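Local structure of D-hydantoinase (Ralstonia pickettii, 1NFG) at residues Gly109-Gly112 with Asp118-Tyr121; Thr87-Cys92 with Leu450-Tyr455; Pro276-Ala281 with Trp317-His322; Val340-Met345 with Asp411-Glu416; Thr239-Leu244 with His295-Asn300. The protein probably catalyses the stereospecific hydrolysis of the cyclic amide bond in D-hydantoin derivatives, using two zinc ions per subunit. All blocks are in the same frame, centred on the assembly; numbering follows the deposited sequence.

Contact 1: residues Gly109-Gly112 with Asp118-Tyr121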
# COMPACT_ATOMS: atom_id res chain seq x y z
N GLY A 109 -8.37 46.98 3.19
CA GLY A 109 -7.56 48.17 3.29
C GLY A 109 -6.29 48.02 2.48
O GLY A 109 -5.85 48.96 1.81
N MET A 110 -5.70 46.84 2.52
CA MET A 110 -4.46 46.58 1.78
C MET A 110 -4.66 46.39 0.27
O MET A 110 -3.84 46.84 -0.53
CB MET A 110 -3.77 45.35 2.34
CG MET A 110 -3.28 45.49 3.77
SD MET A 110 -2.68 43.90 4.41
CE MET A 110 -4.18 43.30 5.08
N ALA A 111 -5.74 45.72 -0.11
CA ALA A 111 -6.00 45.45 -1.52
C ALA A 111 -6.72 46.57 -2.27
O ALA A 111 -6.26 47.01 -3.33
CB ALA A 111 -6.78 44.15 -1.65
N GLY A 112 -7.86 47.00 -1.72
CA GLY A 112 -8.65 48.05 -2.33
C GLY A 112 -7.86 49.17 -3.00
O GLY A 112 -7.04 49.85 -2.36
N ASP A 118 -6.97 41.15 -10.33
CA ASP A 118 -8.10 40.73 -9.52
C ASP A 118 -7.66 39.80 -8.38
O ASP A 118 -6.62 39.14 -8.47
CB ASP A 118 -9.16 40.07 -10.40
CG ASP A 118 -9.92 41.10 -11.25
OD1 ASP A 118 -9.43 42.24 -11.36
OD2 ASP A 118 -11.00 40.78 -11.79
N TYR A 119 -8.45 39.76 -7.32
CA TYR A 119 -8.11 38.95 -6.15
C TYR A 119 -9.30 38.51 -5.32
O TYR A 119 -10.34 39.18 -5.29
CB TYR A 119 -7.15 39.74 -5.26
CG TYR A 119 -7.75 41.05 -4.79
CD1 TYR A 119 -8.63 41.09 -3.70
CD2 TYR A 119 -7.52 42.24 -5.49
CE1 TYR A 119 -9.27 42.27 -3.33
CE2 TYR A 119 -8.16 43.43 -5.12
CZ TYR A 119 -9.03 43.44 -4.05
OH TYR A 119 -9.68 44.60 -3.71
N GLY A 120 -9.14 37.37 -4.65
CA GLY A 120 -10.17 36.82 -3.79
C GLY A 120 -9.48 36.55 -2.46
O GLY A 120 -8.27 36.78 -2.36
N TYR A 121 -10.20 36.09 -1.44
CA TYR A 121 -9.56 35.82 -0.15
C TYR A 121 -9.84 34.44 0.41
O TYR A 121 -10.92 33.88 0.21
CB TYR A 121 -10.03 36.78 0.96
CG TYR A 121 -9.87 38.27 0.75
CD1 TYR A 121 -8.76 38.81 0.09
CD2 TYR A 121 -10.81 39.16 1.28
CE1 TYR A 121 -8.60 40.19 -0.04
CE2 TYR A 121 -10.66 40.54 1.16
CZ TYR A 121 -9.56 41.05 0.50
OH TYR A 121 -9.44 42.41 0.37
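The beta-alpha-beta unit of strand 85-93, helix 100-111 and strand 118-124, part of the TIM barrel, closes where A111 on the last turn of the helix settles on Y119 of the strand that follows. The methyl group comes down over one face of the phenol ring: A111 CB stands 3.7 Å from the Y119 centroid, 26° off the ring normal, a CH-pi contact. It sits off-centre, toward the hydroxyl end, with A111 CB 3.4 Å from Y119 CZ. A first torsion of 59° sets Y119 CG between its own backbone N and carbonyl carbon, and from there the ring reaches across to the helix end. Y121, two residues on along the same strand, brings its hydroxyl oxygen to the same methyl group, with Y121 OH 3.8 Å from A111 CB. That hydroxyl is hydrogen-bonded to D108 OD1, one turn earlier on the helix. F73 of helix 73-82 touches A111 as well and meets the Y119 ring edge-to-face. Between the two segments the attraction is thus dispersive, with a weak CH-pi component, while the polar anchor to the helix is supplied by the neighbouring D108. The A111 methyl group is met by the face of one phenol and the hydroxyl oxygen of another.

Contact 2: residues Thr87-Cys92 with Leu450-Tyr455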
# COMPACT_ATOMS: atom_id res chain seq x y z
N THR A 87 -5.31 36.58 -11.72
CA THR A 87 -6.16 36.45 -10.54
C THR A 87 -5.33 35.82 -9.44
O THR A 87 -4.42 35.03 -9.69
CB THR A 87 -7.41 35.60 -10.80
OG1 THR A 87 -8.27 36.28 -11.72
CG2 THR A 87 -8.18 35.37 -9.50
N ILE A 88 -5.64 36.19 -8.21
CA ILE A 88 -4.90 35.68 -7.08
C ILE A 88 -5.87 35.50 -5.93
O ILE A 88 -6.88 36.19 -5.86
CB ILE A 88 -3.78 36.68 -6.74
CG1 ILE A 88 -2.45 35.95 -6.76
CG2 ILE A 88 -4.02 37.38 -5.41
CD1 ILE A 88 -1.27 36.86 -6.94
N VAL A 89 -5.59 34.55 -5.06
CA VAL A 89 -6.45 34.35 -3.90
C VAL A 89 -5.47 34.37 -2.74
O VAL A 89 -4.77 33.40 -2.49
CB VAL A 89 -7.22 33.03 -3.97
CG1 VAL A 89 -8.28 33.00 -2.88
CG2 VAL A 89 -7.89 32.89 -5.33
N ASP A 90 -5.41 35.52 -2.07
CA ASP A 90 -4.50 35.72 -0.96
C ASP A 90 -5.10 35.17 0.32
O ASP A 90 -6.32 35.03 0.45
CB ASP A 90 -4.21 37.21 -0.80
CG ASP A 90 -2.90 37.49 -0.09
OD1 ASP A 90 -1.83 37.19 -0.67
OD2 ASP A 90 -2.93 38.00 1.04
N PHE A 91 -4.22 34.85 1.27
CA PHE A 91 -4.65 34.33 2.55
C PHE A 91 -4.85 35.47 3.54
O PHE A 91 -3.89 36.04 4.06
CB PHE A 91 -3.61 33.33 3.10
CG PHE A 91 -3.74 31.95 2.52
CD1 PHE A 91 -4.77 31.11 2.93
CD2 PHE A 91 -2.86 31.50 1.54
CE1 PHE A 91 -4.93 29.85 2.37
CE2 PHE A 91 -3.01 30.24 0.97
CZ PHE A 91 -4.05 29.41 1.39
N CYS A 92 -6.12 35.81 3.76
CA CYS A 92 -6.47 36.86 4.70
C CYS A 92 -6.24 36.27 6.09
O CYS A 92 -6.90 35.31 6.49
CB CYS A 92 -7.95 37.24 4.53
SG CYS A 92 -8.59 38.40 5.75
N LEU A 450 -13.01 39.51 -5.78
CA LEU A 450 -13.90 38.51 -6.37
C LEU A 450 -14.69 37.74 -5.33
O LEU A 450 -14.10 37.07 -4.47
CB LEU A 450 -13.09 37.51 -7.19
CG LEU A 450 -12.44 38.02 -8.47
CD1 LEU A 450 -11.28 37.12 -8.86
CD2 LEU A 450 -13.49 38.07 -9.56
N LYS A 451 -16.01 37.85 -5.38
CA LYS A 451 -16.84 37.09 -4.45
C LYS A 451 -16.86 35.70 -5.06
O LYS A 451 -17.54 35.47 -6.07
CB LYS A 451 -18.25 37.66 -4.38
CG LYS A 451 -18.36 39.00 -3.67
CD LYS A 451 -19.80 39.51 -3.65
CE LYS A 451 -20.75 38.54 -2.95
NZ LYS A 451 -22.17 39.00 -3.01
N ARG A 452 -16.10 34.79 -4.47
CA ARG A 452 -16.02 33.42 -4.97
C ARG A 452 -17.22 32.59 -4.56
O ARG A 452 -17.86 32.85 -3.55
CB ARG A 452 -14.69 32.80 -4.52
CG ARG A 452 -13.51 33.64 -4.98
CD ARG A 452 -12.15 33.14 -4.55
NE ARG A 452 -12.03 32.98 -3.11
CZ ARG A 452 -12.35 31.87 -2.46
NH1 ARG A 452 -12.81 30.83 -3.14
NH2 ARG A 452 -12.23 31.80 -1.14
N ARG A 453 -17.54 31.59 -5.38
CA ARG A 453 -18.68 30.72 -5.16
C ARG A 453 -18.42 29.65 -4.10
O ARG A 453 -17.28 29.34 -3.79
CB ARG A 453 -19.06 30.07 -6.49
CG ARG A 453 -20.56 29.92 -6.70
CD ARG A 453 -20.87 29.43 -8.10
NE ARG A 453 -20.23 30.27 -9.11
CZ ARG A 453 -19.29 29.84 -9.95
NH1 ARG A 453 -18.89 28.58 -9.90
NH2 ARG A 453 -18.75 30.68 -10.83
N LYS A 454 -19.51 29.10 -3.56
CA LYS A 454 -19.44 28.08 -2.52
C LYS A 454 -18.98 26.69 -2.95
O LYS A 454 -18.15 26.52 -3.85
CB LYS A 454 -20.81 27.92 -1.85
CG LYS A 454 -21.26 29.07 -0.98
CD LYS A 454 -22.59 28.75 -0.33
CE LYS A 454 -23.12 29.92 0.48
NZ LYS A 454 -24.47 29.62 1.05
N TYR A 455 -19.56 25.70 -2.27
CA TYR A 455 -19.35 24.26 -2.44
C TYR A 455 -18.15 23.86 -3.26
O TYR A 455 -18.28 23.44 -4.42
CB TYR A 455 -20.61 23.61 -3.02
CG TYR A 455 -20.72 22.13 -2.75
CD1 TYR A 455 -19.81 21.23 -3.29
CD2 TYR A 455 -21.74 21.64 -1.93
CE1 TYR A 455 -19.91 19.85 -3.02
CE2 TYR A 455 -21.85 20.27 -1.66
CZ TYR A 455 -20.93 19.38 -2.21
OH TYR A 455 -21.04 18.04 -1.94
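T87 and L450 meet through single methyl groups, their side chains inclined to each other, with T87 CG2 3.6 Å from L450 CD1. The threonine is turned for this: CG2 lies anti to the backbone N, which puts the methyl branch rather than OG1 against the leucine. Two residues further along each segment the pattern recurs with a different partner. The V89 and R452 side chains lie at a slant to each other, and V89 CG1 comes within 3.8 Å of R452 NE, approaching the guanidinium obliquely. In the fold, the contact joins a barrel strand to the end of the chain. Strand 85-93 belongs to the TIM barrel, whereas 450-455 lies in the C-terminal tail, which returns from 358 residues away and runs beside strand 118-124, where Y119 and L450 share a backbone hydrogen bond. The arginine chain bends at chi3 (-56°), turning its head group away from an extended course. Its two terminal nitrogens are held by carbonyls, NH2 by Y121 O and NH1 by F373 O, so the orientation of the guanidinium is fixed from outside the contact and V89 meets an already anchored group. The V89 side chain also touches V56 and H122 of the adjoining strands, and lies about 7 Å from that of the zinc ligand H57.

Contact 3: residues Pro276-Ala281 with Trp317-His322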
# COMPACT_ATOMS: atom_id res chain seq x y z
N PRO A 276 26.63 27.81 0.25
CA PRO A 276 27.53 28.58 1.11
C PRO A 276 27.17 30.05 1.37
O PRO A 276 26.41 30.67 0.63
CB PRO A 276 28.87 28.45 0.40
CG PRO A 276 28.45 28.50 -1.05
CD PRO A 276 27.25 27.56 -1.07
N ASP A 277 27.76 30.58 2.44
CA ASP A 277 27.59 31.97 2.84
C ASP A 277 26.16 32.39 3.15
O ASP A 277 25.72 33.47 2.75
CB ASP A 277 28.18 32.88 1.76
CG ASP A 277 29.60 32.50 1.41
OD1 ASP A 277 30.40 32.29 2.35
OD2 ASP A 277 29.92 32.41 0.20
N PHE A 278 25.45 31.53 3.87
CA PHE A 278 24.08 31.82 4.26
C PHE A 278 23.11 31.95 3.09
O PHE A 278 21.98 32.38 3.27
CB PHE A 278 24.06 33.10 5.11
CG PHE A 278 22.81 33.26 5.94
CD1 PHE A 278 22.48 32.31 6.90
CD2 PHE A 278 21.96 34.35 5.75
CE1 PHE A 278 21.32 32.45 7.67
CE2 PHE A 278 20.80 34.50 6.51
CZ PHE A 278 20.48 33.54 7.47
N GLU A 279 23.55 31.58 1.88
CA GLU A 279 22.67 31.65 0.72
C GLU A 279 21.50 30.69 0.93
O GLU A 279 20.36 30.97 0.53
CB GLU A 279 23.43 31.27 -0.56
CG GLU A 279 24.34 32.36 -1.11
CD GLU A 279 23.57 33.54 -1.68
OE1 GLU A 279 22.72 33.33 -2.58
OE2 GLU A 279 23.82 34.69 -1.24
N GLY A 280 21.79 29.56 1.56
CA GLY A 280 20.76 28.57 1.82
C GLY A 280 19.55 29.15 2.54
O GLY A 280 18.45 28.60 2.46
N ALA A 281 19.75 30.27 3.23
CA ALA A 281 18.67 30.92 3.95
C ALA A 281 17.54 31.29 2.99
O ALA A 281 16.37 31.28 3.37
CB ALA A 281 19.18 32.16 4.67
N TRP A 317 10.54 37.79 2.12
CA TRP A 317 11.41 38.08 3.25
C TRP A 317 12.78 38.40 2.67
O TRP A 317 13.50 37.51 2.23
CB TRP A 317 11.50 36.88 4.19
CG TRP A 317 10.19 36.47 4.76
CD1 TRP A 317 9.61 35.24 4.68
CD2 TRP A 317 9.28 37.30 5.51
NE1 TRP A 317 8.40 35.24 5.33
CE2 TRP A 317 8.17 36.49 5.85
CE3 TRP A 317 9.30 38.63 5.93
CZ2 TRP A 317 7.08 36.98 6.59
CZ3 TRP A 317 8.22 39.12 6.66
CH2 TRP A 317 7.12 38.29 6.98
N LEU A 318 13.12 39.68 2.66
CA LEU A 318 14.40 40.13 2.13
C LEU A 318 15.52 39.23 2.61
O LEU A 318 15.59 38.88 3.79
CB LEU A 318 14.69 41.56 2.56
CG LEU A 318 13.74 42.66 2.08
CD1 LEU A 318 14.18 43.98 2.69
CD2 LEU A 318 13.74 42.73 0.56
N PHE A 319 16.40 38.86 1.70
CA PHE A 319 17.52 38.02 2.07
C PHE A 319 18.35 38.80 3.08
O PHE A 319 18.83 38.24 4.06
CB PHE A 319 18.37 37.67 0.86
CG PHE A 319 19.60 36.89 1.20
CD1 PHE A 319 19.51 35.70 1.92
CD2 PHE A 319 20.86 37.35 0.82
CE1 PHE A 319 20.65 34.97 2.25
CE2 PHE A 319 22.01 36.63 1.15
CZ PHE A 319 21.90 35.44 1.86
N LYS A 320 18.50 40.09 2.83
CA LYS A 320 19.27 40.94 3.73
C LYS A 320 18.44 41.41 4.91
O LYS A 320 18.70 41.05 6.06
CB LYS A 320 19.83 42.15 2.98
CG LYS A 320 20.85 42.89 3.79
CD LYS A 320 21.50 44.02 3.02
CE LYS A 320 22.57 44.72 3.86
NZ LYS A 320 23.24 45.81 3.09
N GLY A 321 17.41 42.21 4.65
CA GLY A 321 16.60 42.68 5.75
C GLY A 321 15.98 41.64 6.69
O GLY A 321 16.06 41.80 7.91
N HIS A 322 15.37 40.59 6.14
CA HIS A 322 14.68 39.59 6.96
C HIS A 322 15.34 38.24 7.26
O HIS A 322 15.38 37.80 8.41
CB HIS A 322 13.30 39.36 6.35
CG HIS A 322 12.57 40.62 6.02
ND1 HIS A 322 12.16 41.53 6.97
CD2 HIS A 322 12.23 41.16 4.82
CE1 HIS A 322 11.60 42.57 6.38
NE2 HIS A 322 11.63 42.37 5.08
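A type I' turn from P276 to E279, closed by E279 N to P276 O at 3.3 Å, brings the carbonyl of F278 round to the ring of F319. That same carbonyl accepts the backbone N of A281. F319 arrives edge first: its CE1 lies 3.1 Å from F278 O, near the ring plane, and A281 CB stands at the same edge, 4.0 Å from F319 CE1. F319 CG lies trans to the backbone N (chi1 176°), which carries the ring out to the turn. The two phenylalanine rings are near parallel, planes 27° apart, but slid past each other, with centroids 5.9 Å apart and little overlap. Both segments lie in loops that follow barrel strands, 257-262 and 310-311, the kind of loop that carries active-site residues in TIM-barrel enzymes; the A281 side chain is about 9 Å from that of N335, a probable substrate-binding residue. E279 bends at chi2 and crosses F319 at about a right angle, its OE2 3.6 Å from F319 CE2. The other carboxylate oxygen, OE1, forms a salt bridge with K282, which also makes a cation-pi contact with F319. D411 holds the backbone N of F319 and of K320 through its two oxygens.

Contact 4: residues Val340-Met345 with Asp411-Glu416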
# COMPACT_ATOMS: atom_id res chain seq x y z
N VAL A 340 5.52 34.38 -7.11
CA VAL A 340 4.26 34.66 -7.81
C VAL A 340 4.47 35.03 -9.27
O VAL A 340 3.63 34.72 -10.12
CB VAL A 340 3.45 35.80 -7.11
CG1 VAL A 340 4.09 37.15 -7.39
CG2 VAL A 340 2.00 35.77 -7.57
N GLU A 341 5.60 35.67 -9.57
CA GLU A 341 5.88 36.07 -10.94
C GLU A 341 6.43 34.95 -11.82
O GLU A 341 6.03 34.81 -12.97
CB GLU A 341 6.87 37.24 -10.98
CG GLU A 341 6.90 37.96 -12.33
CD GLU A 341 7.87 39.12 -12.38
OE1 GLU A 341 7.94 39.90 -11.41
OE2 GLU A 341 8.57 39.25 -13.41
N GLU A 342 7.33 34.16 -11.27
CA GLU A 342 7.95 33.07 -12.01
C GLU A 342 7.09 31.83 -12.20
O GLU A 342 7.36 31.02 -13.09
CB GLU A 342 9.26 32.66 -11.32
CG GLU A 342 10.26 33.79 -11.15
CD GLU A 342 10.13 34.51 -9.82
OE1 GLU A 342 8.99 34.72 -9.34
OE2 GLU A 342 11.18 34.89 -9.25
N ARG A 343 6.04 31.69 -11.40
CA ARG A 343 5.18 30.50 -11.46
C ARG A 343 4.91 29.93 -12.85
O ARG A 343 5.32 28.81 -13.15
CB ARG A 343 3.85 30.74 -10.74
CG ARG A 343 3.02 29.45 -10.61
CD ARG A 343 1.69 29.64 -9.89
NE ARG A 343 0.83 30.61 -10.57
CZ ARG A 343 -0.41 30.36 -10.97
NH1 ARG A 343 -0.94 29.16 -10.77
NH2 ARG A 343 -1.12 31.30 -11.58
N LEU A 344 4.22 30.68 -13.71
CA LEU A 344 3.90 30.18 -15.04
C LEU A 344 5.11 29.74 -15.86
O LEU A 344 5.13 28.63 -16.38
CB LEU A 344 3.10 31.22 -15.85
CG LEU A 344 1.67 31.58 -15.42
CD1 LEU A 344 0.81 31.68 -16.65
CD2 LEU A 344 1.10 30.55 -14.49
N MET A 345 6.11 30.60 -16.00
CA MET A 345 7.28 30.23 -16.78
C MET A 345 7.89 28.93 -16.30
O MET A 345 8.18 28.04 -17.10
CB MET A 345 8.34 31.33 -16.74
CG MET A 345 8.00 32.55 -17.59
SD MET A 345 9.33 33.77 -17.58
CE MET A 345 9.11 34.48 -15.94
N ASP A 411 14.77 41.18 -2.87
CA ASP A 411 16.19 41.32 -3.19
C ASP A 411 16.80 40.06 -3.80
O ASP A 411 18.02 39.97 -3.95
CB ASP A 411 16.97 41.76 -1.95
CG ASP A 411 16.82 40.80 -0.78
OD1 ASP A 411 15.72 40.23 -0.61
OD2 ASP A 411 17.80 40.64 -0.02
N TYR A 412 15.96 39.10 -4.16
CA TYR A 412 16.42 37.87 -4.79
C TYR A 412 15.27 37.06 -5.38
O TYR A 412 14.10 37.30 -5.06
CB TYR A 412 17.21 36.98 -3.81
CG TYR A 412 16.36 36.16 -2.86
CD1 TYR A 412 15.88 36.71 -1.67
CD2 TYR A 412 16.04 34.84 -3.15
CE1 TYR A 412 15.09 35.95 -0.79
CE2 TYR A 412 15.26 34.07 -2.28
CZ TYR A 412 14.79 34.63 -1.10
OH TYR A 412 14.01 33.88 -0.25
N SER A 413 15.61 36.11 -6.24
CA SER A 413 14.63 35.22 -6.87
C SER A 413 14.97 33.78 -6.51
O SER A 413 16.15 33.42 -6.42
CB SER A 413 14.64 35.37 -8.38
OG SER A 413 13.79 34.40 -8.98
N SER A 414 13.95 32.96 -6.29
CA SER A 414 14.15 31.56 -5.94
C SER A 414 14.65 30.79 -7.15
O SER A 414 15.19 29.69 -7.03
CB SER A 414 12.84 30.94 -5.46
OG SER A 414 12.27 31.70 -4.41
N TYR A 415 14.48 31.40 -8.32
CA TYR A 415 14.88 30.78 -9.57
C TYR A 415 15.96 31.58 -10.29
O TYR A 415 16.06 31.57 -11.51
CB TYR A 415 13.65 30.63 -10.46
CG TYR A 415 12.52 29.97 -9.71
CD1 TYR A 415 12.52 28.59 -9.47
CD2 TYR A 415 11.50 30.74 -9.13
CE1 TYR A 415 11.53 27.99 -8.68
CE2 TYR A 415 10.51 30.15 -8.34
CZ TYR A 415 10.53 28.77 -8.12
OH TYR A 415 9.56 28.19 -7.34
N GLU A 416 16.79 32.26 -9.50
CA GLU A 416 17.87 33.06 -10.06
C GLU A 416 18.79 32.14 -10.86
O GLU A 416 19.26 31.12 -10.35
CB GLU A 416 18.65 33.74 -8.94
CG GLU A 416 19.80 34.62 -9.40
CD GLU A 416 19.34 35.84 -10.17
OE1 GLU A 416 18.44 36.55 -9.67
OE2 GLU A 416 19.89 36.09 -11.27
O HOH W 1 11.38 33.83 -6.79
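The phenol ring of Y415 and the carboxylate of E342 are the flat groups here, their planes 73° apart. S414 CB lies over one face of the ring, offset toward the rim, and E342 approaches at a slant that is led by its CB, 3.7 Å from Y415 CD2. E342 CG follows, close to the same ring atom. A bend at chi2 (92°) then turns the glutamate head group toward S413, whose hydroxyl donates a 2.7 Å hydrogen bond from OG to E342 OE2; the carboxylate oxygen receives it on its anti lone pair, the one facing away from the other oxygen. A second donor reaches that atom: a water gives a hydrogen to E342 OE2 at 2.7 Å and accepts from S414 N at 2.8 Å. S413 OG in turn accepts from Y415 N at 3.1 Å, with an N-H...O angle of 157°, which makes an ST turn inside the type I turn S413-E416. The contact thus fastens the loop between strands 390-400 and 419-429 to segment 340-345, at the N-terminal end of the region that carries helix 343-352. S414 OG adds a bond to P338 O, and Y415 also touches T263. One buried carboxylate oxygen is therefore met by two donors, an environment that would be expected to favour the ionised glutamate, while the serine hydroxyl, accepting from Y415 N as it donates to E342 OE2, ties the turn directly to the carboxylate.

Contact 5: residues Thr239-Leu244 with His295-Asn300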
# COMPACT_ATOMS: atom_id res chain seq x y z
N THR A 239 4.46 18.22 -0.72
CA THR A 239 5.83 18.32 -1.20
C THR A 239 6.68 17.07 -1.40
O THR A 239 7.77 17.16 -1.96
CB THR A 239 6.61 19.23 -0.25
OG1 THR A 239 6.92 18.49 0.95
CG2 THR A 239 5.76 20.43 0.14
N CYS A 240 6.21 15.91 -0.96
CA CYS A 240 7.03 14.72 -1.10
C CYS A 240 6.24 13.45 -1.31
O CYS A 240 5.01 13.43 -1.15
CB CYS A 240 7.90 14.56 0.15
SG CYS A 240 6.93 14.41 1.67
N GLU A 241 6.95 12.38 -1.64
CA GLU A 241 6.34 11.09 -1.89
C GLU A 241 5.50 10.55 -0.73
O GLU A 241 4.38 10.06 -0.95
CB GLU A 241 7.44 10.08 -2.27
CG GLU A 241 6.99 8.64 -2.35
CD GLU A 241 8.05 7.74 -2.95
OE1 GLU A 241 9.26 8.02 -2.75
OE2 GLU A 241 7.68 6.75 -3.61
N GLU A 242 6.02 10.65 0.49
CA GLU A 242 5.28 10.13 1.63
C GLU A 242 3.97 10.85 1.94
O GLU A 242 2.97 10.20 2.22
CB GLU A 242 6.17 10.08 2.89
CG GLU A 242 7.34 11.03 2.87
CD GLU A 242 8.54 10.48 2.12
OE1 GLU A 242 9.09 9.46 2.56
OE2 GLU A 242 8.93 11.09 1.10
N SER A 243 3.95 12.18 1.87
CA SER A 243 2.70 12.88 2.15
C SER A 243 1.72 12.68 0.99
O SER A 243 0.52 12.54 1.20
CB SER A 243 2.93 14.38 2.39
OG SER A 243 3.41 15.04 1.24
N LEU A 244 2.24 12.66 -0.24
CA LEU A 244 1.38 12.47 -1.40
C LEU A 244 0.68 11.12 -1.26
O LEU A 244 -0.51 10.99 -1.55
CB LEU A 244 2.19 12.50 -2.69
CG LEU A 244 1.43 12.13 -3.98
CD1 LEU A 244 0.15 12.94 -4.10
CD2 LEU A 244 2.33 12.37 -5.18
N HIS A 295 10.69 15.28 -6.93
CA HIS A 295 10.34 16.08 -8.11
C HIS A 295 9.67 15.16 -9.13
O HIS A 295 8.65 15.51 -9.72
CB HIS A 295 11.59 16.68 -8.76
CG HIS A 295 12.29 17.70 -7.93
ND1 HIS A 295 13.53 18.20 -8.26
CD2 HIS A 295 11.93 18.32 -6.78
CE1 HIS A 295 13.91 19.08 -7.35
NE2 HIS A 295 12.95 19.18 -6.44
N ASP A 296 10.26 13.98 -9.35
CA ASP A 296 9.70 13.04 -10.31
C ASP A 296 8.33 12.59 -9.84
O ASP A 296 7.38 12.54 -10.62
CB ASP A 296 10.60 11.82 -10.49
CG ASP A 296 12.02 12.19 -10.85
OD1 ASP A 296 12.21 13.20 -11.57
OD2 ASP A 296 12.94 11.47 -10.42
N VAL A 297 8.23 12.26 -8.56
CA VAL A 297 6.97 11.82 -8.01
C VAL A 297 5.88 12.85 -8.27
O VAL A 297 4.80 12.51 -8.76
CB VAL A 297 7.09 11.59 -6.48
CG1 VAL A 297 5.71 11.51 -5.84
CG2 VAL A 297 7.85 10.31 -6.22
N LEU A 298 6.17 14.11 -7.95
CA LEU A 298 5.22 15.20 -8.13
C LEU A 298 4.86 15.44 -9.60
O LEU A 298 3.68 15.55 -9.95
CB LEU A 298 5.77 16.48 -7.49
CG LEU A 298 5.92 16.45 -5.97
CD1 LEU A 298 6.67 17.68 -5.49
CD2 LEU A 298 4.54 16.36 -5.31
N TRP A 299 5.88 15.52 -10.46
CA TRP A 299 5.61 15.71 -11.88
C TRP A 299 4.75 14.57 -12.42
O TRP A 299 3.84 14.80 -13.20
CB TRP A 299 6.91 15.80 -12.68
CG TRP A 299 7.58 17.16 -12.67
CD1 TRP A 299 8.80 17.47 -12.14
CD2 TRP A 299 7.08 18.38 -13.27
NE1 TRP A 299 9.11 18.79 -12.39
CE2 TRP A 299 8.07 19.37 -13.07
CE3 TRP A 299 5.91 18.71 -13.95
CZ2 TRP A 299 7.92 20.68 -13.54
CZ3 TRP A 299 5.76 20.02 -14.42
CH2 TRP A 299 6.76 20.98 -14.21
N ASN A 300 5.03 13.33 -12.00
CA ASN A 300 4.24 12.19 -12.47
C ASN A 300 2.81 12.36 -11.99
O ASN A 300 1.87 12.10 -12.73
CB ASN A 300 4.78 10.85 -11.96
CG ASN A 300 6.07 10.43 -12.66
OD1 ASN A 300 6.28 10.74 -13.84
ND2 ASN A 300 6.92 9.70 -11.94
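V297 presses on E241 and L244 where two outer helices of the TIM barrel, 241-253 and 292-303, pack side by side. V297 CB points from its CA at the neighbouring helix, and from it the two branches part. CG1, anti to the backbone N (chi1 164°), reaches L244 CD2 at 3.5 Å, and the valine and leucine side chains run antiparallel alongside each other. The same V297 CG1 also comes within 4.0 Å of E241 CA, so it lies close against the backbone of the opposing helix. CG2 takes the other course: V297 CG2 is 4.0 Å from E241 CB and slightly farther from E241 CD, the glutamate chain passing it at about a right angle. Beyond that point the E241 carboxylate departs to K293, with which OE1 forms a salt bridge, while E241 N is held by D294 OD1; both partners belong to helix 292-303. On the barrel side, T239 follows closely after the zinc ligand H237, and its OG1 is hydrogen-bonded to E215. There L298, directed by its chi1 of -66°, brings its CD1 against the peptide carbonyl of T239, with L298 CD1 3.7 Å from T239 O and 4.1 Å from T239 C.

Overall arrangement
Contacts 1, 2, 4 and 5 are largely buried, whereas contact 3 lies at the surface, its centre about 22 Å from that of the chain. Contact 1 fastens a helix to strand 118-124 and contact 2 the C-terminal tail to the adjacent strand 85-93; they touch through the backbone of Y119 and the carbonyl of Y121, contact 1 nested within the long loop that contact 2 closes. D411 of contact 4 bonds the backbone N of F319 and of K320 in contact 3, and I88 packs on V340 between contacts 2 and 4. The chemistry shifts with place: methyl groups dominate contacts 1, 2 and 5, ring edges and carbonyls the loop contact 3, and a carboxylate, a hydroxyl and a water the buried turn of contact 4.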